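Local coordinates for putative GH105 family protein (PDB 3QWT) that is of uncertain function but probably acts as a glycoside hydrolase of family GH105, whose characterised members remove unsaturated uronyl residues from oligosaccharides, many of them derived from pectin, at residues P114-A119 and T174-A179. Residues are numbered along the deposited sequence; the frame is centred on the assembly and turned at random.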
loop_
_atom_site.group_PDB
_atom_site.type_symbol
_atom_site.label_atom_id
_atom_site.label_comp_id
_atom_site.label_asym_id
_atom_site.label_seq_id
_atom_site.Cartn_x
_atom_site.Cartn_y
_atom_site.Cartn_z
ATOM N N PRO A 114 -35.942 -5.163 11.064
ATOM C CA PRO A 114 -35.513 -4.240 12.125
ATOM C C PRO A 114 -33.987 -4.169 12.349
ATOM O O PRO A 114 -33.505 -3.223 12.966
ATOM C CB PRO A 114 -36.221 -4.785 13.372
ATOM C CG PRO A 114 -37.484 -5.427 12.809
ATOM C CD PRO A 114 -37.049 -6.042 11.497
ATOM N N PHE A 115 -33.231 -5.134 11.862
ATOM C CA PHE A 115 -31.800 -5.112 12.170
ATOM C C PHE A 115 -31.014 -4.067 11.385
ATOM O O PHE A 115 -29.926 -3.650 11.801
ATOM C CB PHE A 115 -31.203 -6.511 12.134
ATOM C CG PHE A 115 -31.763 -7.395 13.204
ATOM C CD1 PHE A 115 -31.352 -7.241 14.519
ATOM C CD2 PHE A 115 -32.761 -8.317 12.913
ATOM C CE1 PHE A 115 -31.891 -8.027 15.518
ATOM C CE2 PHE A 115 -33.303 -9.108 13.906
ATOM C CZ PHE A 115 -32.869 -8.966 15.213
ATOM N N LEU A 116 -31.609 -3.612 10.283
ATOM C CA LEU A 116 -31.135 -2.433 9.590
ATOM C C LEU A 116 -31.006 -1.250 10.563
ATOM O O LEU A 116 -29.961 -0.609 10.640
ATOM C CB LEU A 116 -32.079 -2.088 8.428
ATOM C CG LEU A 116 -31.791 -0.777 7.691
ATOM C CD1 LEU A 116 -30.340 -0.676 7.270
ATOM C CD2 LEU A 116 -32.699 -0.641 6.464
ATOM N N THR A 117 -32.065 -0.967 11.315
ATOM C CA THR A 117 -32.038 0.180 12.224
ATOM C C THR A 117 -31.132 -0.070 13.427
ATOM O O THR A 117 -30.424 0.831 13.894
ATOM C CB THR A 117 -33.448 0.560 12.667
ATOM O OG1 THR A 117 -34.220 0.898 11.509
ATOM C CG2 THR A 117 -33.430 1.744 13.624
ATOM N N LEU A 118 -31.143 -1.304 13.915
ATOM C CA LEU A 118 -30.284 -1.668 15.021
ATOM C C LEU A 118 -28.819 -1.474 14.627
ATOM O O LEU A 118 -27.989 -1.024 15.437
ATOM C CB LEU A 118 -30.523 -3.117 15.434
ATOM C CG LEU A 118 -29.848 -3.457 16.761
ATOM C CD1 LEU A 118 -30.422 -2.641 17.944
ATOM C CD2 LEU A 118 -29.903 -4.961 17.024
ATOM N N ALA A 119 -28.512 -1.809 13.377
ATOM C CA ALA A 119 -27.148 -1.654 12.895
ATOM C C ALA A 119 -26.722 -0.207 13.053
ATOM O O ALA A 119 -25.636 0.069 13.547
ATOM C CB ALA A 119 -27.000 -2.121 11.428
ATOM N N THR A 174 -34.315 -7.841 4.004
ATOM C CA THR A 174 -33.128 -8.635 4.351
ATOM C C THR A 174 -31.857 -8.204 3.631
ATOM O O THR A 174 -30.798 -8.099 4.239
ATOM C CB THR A 174 -33.359 -10.158 4.129
ATOM O OG1 THR A 174 -34.264 -10.639 5.122
ATOM C CG2 THR A 174 -32.070 -10.947 4.265
ATOM N N VAL A 175 -31.938 -7.966 2.333
ATOM C CA VAL A 175 -30.730 -7.593 1.637
ATOM C C VAL A 175 -30.113 -6.306 2.179
ATOM O O VAL A 175 -28.941 -6.275 2.517
ATOM C CB VAL A 175 -30.920 -7.433 0.134
ATOM C CG1 VAL A 175 -29.548 -7.216 -0.502
ATOM C CG2 VAL A 175 -31.589 -8.657 -0.438
ATOM N N LEU A 176 -30.888 -5.235 2.240
ATOM C CA LEU A 176 -30.312 -3.971 2.663
ATOM C C LEU A 176 -29.751 -4.071 4.085
ATOM O O LEU A 176 -28.654 -3.594 4.344
ATOM C CB LEU A 176 -31.324 -2.830 2.532
ATOM C CG LEU A 176 -30.810 -1.478 3.022
ATOM C CD1 LEU A 176 -29.544 -1.073 2.285
ATOM C CD2 LEU A 176 -31.868 -0.435 2.836
ATOM N N PRO A 177 -30.503 -4.691 5.014
ATOM C CA PRO A 177 -29.941 -4.872 6.362
ATOM C C PRO A 177 -28.630 -5.643 6.337
ATOM O O PRO A 177 -27.701 -5.307 7.071
ATOM C CB PRO A 177 -31.018 -5.685 7.088
ATOM C CG PRO A 177 -32.295 -5.294 6.405
ATOM C CD PRO A 177 -31.947 -5.009 4.966
ATOM N N LEU A 178 -28.553 -6.668 5.499
ATOM C CA LEU A 178 -27.332 -7.470 5.411
ATOM C C LEU A 178 -26.141 -6.650 4.909
ATOM O O LEU A 178 -25.062 -6.696 5.478
ATOM C CB LEU A 178 -27.543 -8.687 4.517
ATOM C CG LEU A 178 -26.272 -9.487 4.269
ATOM C CD1 LEU A 178 -25.709 -10.093 5.579
ATOM C CD2 LEU A 178 -26.566 -10.561 3.248
ATOM N N ALA A 179 -26.357 -5.898 3.840
ATOM C CA ALA A 179 -25.389 -4.924 3.352
ATOM C C ALA A 179 -24.926 -3.967 4.458
ATOM O O ALA A 179 -23.732 -3.734 4.635
ATOM C CB ALA A 179 -26.003 -4.124 2.216
#
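Leu116 rests against Pro177 and Leu176, and these three buried side chains account for most of the 178 Å² hidden where helices 114-125 and 170-184 pass each other. The backbones come very near at this point, with 4.2 Å between the CA of Leu116 and the CA of Pro177. Leu116 meets the proline through the base of its side chain: its CB lies 3.8 Å from CG of Pro177, against the CB-CG edge of the ring. The same edge borders the Leu116 backbone, with CB of Pro177 3.9 Å from N of Leu116, a van der Waals approach rather than a polar one. No hydrogen bond crosses the interface.

The far end of Leu116 turns to the other neighbour. With CG anti to the backbone N (chi1 174°), the chain leads its CD2 methyl away from the ring and against Leu176, where it sits 3.7 Å from CD2 of Leu176. Leu176 has nearly the same conformation, and each leucine offers its more extended methyl to the other while the two side chains cross at a slant.

Pro177 also shapes its own helix. Lacking an N-H, it makes no bond to the preceding turn and helix 170-184 is kinked there; the bonding resumes at Leu178, whose N donates to O of Thr174 at 2.9 Å.

The two segments run in broadly the same direction, as expected of consecutive inner helices in an alpha/alpha toroid. Leu116 is further packed by Met172 and Lys180 of helix 170-184 and by Tyr74 of helix 67-83, while Pro114, Thr117 and Leu118 press on helix 86-102 and Phe115 meets Trp137 of helix 131-143.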